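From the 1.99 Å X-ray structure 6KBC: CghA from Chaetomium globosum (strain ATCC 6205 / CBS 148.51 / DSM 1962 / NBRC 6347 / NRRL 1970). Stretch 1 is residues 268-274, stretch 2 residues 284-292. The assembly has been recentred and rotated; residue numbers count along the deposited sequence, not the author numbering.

Stretch 1 268-274: QNTVNAA
Stretch 2, residues 284-292: NALRSLPPD

How are the two stretches paired? They run antiparallel, with Ala273 opposite Ala285 and Ala274 opposite Asn284, each pair 4.9 Å apart between CA atoms. Residues 269-274 are extended (Val271 phi/psi -160/147). Ala273 and Ala285 exchange both backbone bonds: Ala273 N to Ala285 O and Ala285 N to Ala273 O, each 2.9 Å, bent to 137° at the hydrogen. Ala273 CB and Ala285 CB lie 4.0 Å apart on one face.

What satisfies the backbone where direct pairing stops? Leu286 turns to phi/psi -107/10, and water takes over. Water 2 accepts from Val271 N (3.0 Å) and donates to Leu286 O (2.7 Å); water 1 donates to Asn269 O (2.6 Å) and accepts from Ser288 N (3.0 Å). Val271 O receives a CA-H contact from Leu286 CA at 3.5 Å. Beside the direct pair, water 3 donates to Ala273 O (2.9 Å), which also accepts from Ala285 N, and to the side-chain Asn284 OD1 (2.4 Å).

Which side chains close the contact? Asn269 (chi1 t, chi2 -9°) and Ser288 (chi1 t) point toward the opposing stretches, and Ser288 OG donates to Asn269 OD1 at 2.7 Å. Asn269 ND2 lies 3.2 Å from Leu289 O. Val271 (chi1 p) packs CG1 3.6 Å from Ser288 CB. Leu286 (m, t) starts away, yet its CD2 reaches Asn272 ND2 at 3.4 Å; that nitrogen is hydrogen-bonded elsewhere in the structure.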

ATOM      1  N   GLN A 268      -5.547  16.616 -10.717  1.00 19.51           N
ATOM      2  CA  GLN A 268      -6.669  15.858 -10.181  1.00 22.06           C
ATOM      3  C   GLN A 268      -6.252  15.176  -8.889  1.00 20.39           C
ATOM      4  O   GLN A 268      -5.162  14.608  -8.795  1.00 22.37           O
ATOM      5  CB  GLN A 268      -7.147  14.810 -11.186  1.00 23.04           C
ATOM      6  CG  GLN A 268      -8.054  15.390 -12.226  1.00 24.19           C
ATOM      7  CD  GLN A 268      -8.495  14.382 -13.236  1.00 32.45           C
ATOM      8  OE1 GLN A 268      -8.017  13.242 -13.248  1.00 35.46           O
ATOM      9  NE2 GLN A 268      -9.425  14.786 -14.097  1.00 32.23           N
ATOM     10  N   ASN A 269      -7.125  15.273  -7.890  1.00 19.80           N
ATOM     11  CA  ASN A 269      -6.874  14.823  -6.527  1.00 23.24           C
ATOM     12  C   ASN A 269      -7.792  13.634  -6.287  1.00 18.93           C
ATOM     13  O   ASN A 269      -9.015  13.805  -6.217  1.00 21.30           O
ATOM     14  CB  ASN A 269      -7.160  15.966  -5.557  1.00 20.82           C
ATOM     15  CG  ASN A 269      -6.416  15.841  -4.247  1.00 27.56           C
ATOM     16  OD1 ASN A 269      -5.792  14.823  -3.950  1.00 28.42           O
ATOM     17  ND2 ASN A 269      -6.487  16.889  -3.445  1.00 33.55           N
ATOM     18  N   THR A 270      -7.221  12.433  -6.209  1.00 19.49           N
ATOM     19  CA  THR A 270      -8.030  11.228  -6.050  1.00 20.58           C
ATOM     20  C   THR A 270      -7.498  10.383  -4.899  1.00 20.53           C
ATOM     21  O   THR A 270      -6.320  10.466  -4.529  1.00 19.52           O
ATOM     22  CB  THR A 270      -8.072  10.391  -7.342  1.00 19.52           C
ATOM     23  OG1 THR A 270      -6.761   9.911  -7.664  1.00 20.73           O
ATOM     24  CG2 THR A 270      -8.586  11.237  -8.518  1.00 22.16           C
ATOM     25  N   VAL A 271      -8.371   9.536  -4.347  1.00 23.27           N
ATOM     26  CA  VAL A 271      -8.005   8.787  -3.150  1.00 20.46           C
ATOM     27  C   VAL A 271      -8.907   7.573  -2.998  1.00 20.63           C
ATOM     28  O   VAL A 271     -10.093   7.601  -3.332  1.00 19.76           O
ATOM     29  CB  VAL A 271      -8.062   9.682  -1.883  1.00 18.68           C
ATOM     30  CG1 VAL A 271      -9.497  10.007  -1.504  1.00 21.57           C
ATOM     31  CG2 VAL A 271      -7.354   9.021  -0.720  1.00 17.83           C
ATOM     32  N   ASN A 272      -8.338   6.512  -2.457  1.00 19.06           N
ATOM     33  CA  ASN A 272      -9.115   5.407  -1.918  1.00 20.32           C
ATOM     34  C   ASN A 272      -8.617   5.220  -0.492  1.00 17.89           C
ATOM     35  O   ASN A 272      -7.472   4.818  -0.291  1.00 19.52           O
ATOM     36  CB  ASN A 272      -8.928   4.156  -2.763  1.00 19.43           C
ATOM     37  CG  ASN A 272      -9.961   3.107  -2.451  1.00 24.31           C
ATOM     38  OD1 ASN A 272     -10.042   2.639  -1.310  1.00 22.70           O
ATOM     39  ND2 ASN A 272     -10.809   2.785  -3.432  1.00 22.59           N
ATOM     40  N   ALA A 273      -9.444   5.582   0.484  1.00 20.15           N
ATOM     41  CA  ALA A 273      -8.991   5.655   1.864  1.00 22.17           C
ATOM     42  C   ALA A 273     -10.123   5.246   2.782  1.00 19.79           C
ATOM     43  O   ALA A 273     -11.300   5.264   2.407  1.00 20.21           O
ATOM     44  CB  ALA A 273      -8.513   7.064   2.246  1.00 14.94           C
ATOM     45  N   ALA A 274      -9.759   4.933   4.017  1.00 17.72           N
ATOM     46  CA  ALA A 274     -10.758   4.524   4.984  1.00 18.61           C
ATOM     47  C   ALA A 274     -10.265   4.864   6.377  1.00 21.83           C
ATOM     48  O   ALA A 274      -9.076   4.711   6.677  1.00 21.06           O
ATOM     49  CB  ALA A 274     -11.056   3.022   4.873  1.00 23.41           C
ATOM     50  N   ASN A 284     -15.636   6.350   4.695  1.00 21.71           N
ATOM     51  CA  ASN A 284     -15.316   5.621   3.470  1.00 22.59           C
ATOM     52  C   ASN A 284     -14.895   6.661   2.438  1.00 24.44           C
ATOM     53  O   ASN A 284     -15.699   7.140   1.629  1.00 23.01           O
ATOM     54  CB  ASN A 284     -16.518   4.800   3.017  1.00 25.69           C
ATOM     55  CG  ASN A 284     -16.245   4.010   1.758  1.00 31.64           C
ATOM     56  OD1 ASN A 284     -15.105   3.834   1.362  1.00 31.40           O
ATOM     57  ND2 ASN A 284     -17.305   3.523   1.125  1.00 42.96           N
ATOM     58  N   ALA A 285     -13.617   7.017   2.464  1.00 25.37           N
ATOM     59  CA  ALA A 285     -13.150   8.251   1.830  1.00 23.16           C
ATOM     60  C   ALA A 285     -12.692   7.949   0.411  1.00 20.70           C
ATOM     61  O   ALA A 285     -11.558   7.521   0.179  1.00 22.32           O
ATOM     62  CB  ALA A 285     -12.042   8.891   2.658  1.00 21.09           C
ATOM     63  N   LEU A 286     -13.580   8.184  -0.547  1.00 19.93           N
ATOM     64  CA  LEU A 286     -13.252   8.059  -1.958  1.00 20.48           C
ATOM     65  C   LEU A 286     -13.139   9.427  -2.616  1.00 22.22           C
ATOM     66  O   LEU A 286     -13.061   9.518  -3.846  1.00 24.91           O
ATOM     67  CB  LEU A 286     -14.315   7.219  -2.657  1.00 23.34           C
ATOM     68  CG  LEU A 286     -14.439   5.817  -2.057  1.00 26.22           C
ATOM     69  CD1 LEU A 286     -15.656   5.123  -2.645  1.00 29.24           C
ATOM     70  CD2 LEU A 286     -13.147   5.011  -2.297  1.00 26.69           C
ATOM     71  N   ARG A 287     -13.143  10.484  -1.813  1.00 23.37           N
ATOM     72  CA  ARG A 287     -13.026  11.861  -2.267  1.00 20.85           C
ATOM     73  C   ARG A 287     -11.844  12.502  -1.541  1.00 20.95           C
ATOM     74  O   ARG A 287     -11.749  12.421  -0.313  1.00 18.04           O
ATOM     75  CB  ARG A 287     -14.328  12.625  -1.985  1.00 21.70           C
ATOM     76  CG  ARG A 287     -14.293  14.120  -2.324  1.00 21.42           C
ATOM     77  CD  ARG A 287     -15.607  14.783  -1.906  1.00 23.25           C
ATOM     78  NE  ARG A 287     -16.707  14.389  -2.792  1.00 20.61           N
ATOM     79  CZ  ARG A 287     -17.944  14.848  -2.684  1.00 22.51           C
ATOM     80  NH1 ARG A 287     -18.247  15.711  -1.725  1.00 24.46           N
ATOM     81  NH2 ARG A 287     -18.875  14.445  -3.539  1.00 26.21           N
ATOM     82  N   SER A 288     -10.944  13.125  -2.298  1.00 22.79           N
ATOM     83  CA  SER A 288      -9.744  13.760  -1.764  1.00 19.74           C
ATOM     84  C   SER A 288      -9.894  15.273  -1.877  1.00 23.63           C
ATOM     85  O   SER A 288     -10.032  15.796  -2.983  1.00 21.76           O
ATOM     86  CB  SER A 288      -8.511  13.281  -2.533  1.00 19.48           C
ATOM     87  OG  SER A 288      -7.296  13.735  -1.936  1.00 22.26           O
ATOM     88  N   LEU A 289      -9.817  15.983  -0.732  1.00 20.74           N
ATOM     89  CA  LEU A 289     -10.120  17.406  -0.712  1.00 19.97           C
ATOM     90  C   LEU A 289      -8.874  18.249  -0.954  1.00 20.11           C
ATOM     91  O   LEU A 289      -7.759  17.825  -0.625  1.00 18.53           O
ATOM     92  CB  LEU A 289     -10.702  17.798   0.631  1.00 21.23           C
ATOM     93  CG  LEU A 289     -12.005  17.057   0.912  1.00 22.06           C
ATOM     94  CD1 LEU A 289     -12.420  17.283   2.347  1.00 18.87           C
ATOM     95  CD2 LEU A 289     -13.077  17.553  -0.075  1.00 25.65           C
ATOM     96  N   PRO A 290      -9.064  19.457  -1.487  1.00 21.61           N
ATOM     97  CA  PRO A 290      -7.950  20.415  -1.586  1.00 18.88           C
ATOM     98  C   PRO A 290      -7.259  20.571  -0.243  1.00 19.85           C
ATOM     99  O   PRO A 290      -7.915  20.781   0.788  1.00 19.20           O
ATOM    100  CB  PRO A 290      -8.641  21.715  -2.017  1.00 18.21           C
ATOM    101  CG  PRO A 290      -9.848  21.235  -2.791  1.00 23.86           C
ATOM    102  CD  PRO A 290     -10.310  19.987  -2.071  1.00 19.48           C
ATOM    103  N   PRO A 291      -5.932  20.444  -0.220  1.00 20.04           N
ATOM    104  CA  PRO A 291      -5.200  20.413   1.058  1.00 20.81           C
ATOM    105  C   PRO A 291      -5.356  21.668   1.912  1.00 22.56           C
ATOM    106  O   PRO A 291      -5.100  21.600   3.121  1.00 18.75           O
ATOM    107  CB  PRO A 291      -3.738  20.244   0.611  1.00 18.98           C
ATOM    108  CG  PRO A 291      -3.832  19.581  -0.732  1.00 26.40           C
ATOM    109  CD  PRO A 291      -5.062  20.166  -1.379  1.00 23.02           C
ATOM    110  N   ASP A 292      -5.729  22.815   1.336  1.00 18.63           N
ATOM    111  CA  ASP A 292      -5.821  24.042   2.115  1.00 17.99           C
ATOM    112  C   ASP A 292      -7.236  24.332   2.609  1.00 20.80           C
ATOM    113  O   ASP A 292      -7.484  25.406   3.174  1.00 21.14           O
ATOM    114  CB  ASP A 292      -5.240  25.224   1.311  1.00 20.15           C
ATOM    115  CG  ASP A 292      -6.029  25.540   0.048  1.00 20.97           C
ATOM    116  OD1 ASP A 292      -6.758  24.654  -0.451  1.00 18.90           O
ATOM    117  OD2 ASP A 292      -5.866  26.675  -0.476  1.00 22.10           O
TER
HETATM  118  O   HOH W   1     -11.267  12.932  -5.275  1.00 18.82           O
HETATM  119  O   HOH W   2     -11.096  10.121  -5.580  1.00 22.91           O
HETATM  120  O   HOH W   3     -12.842   2.998   1.546  1.00 32.45           O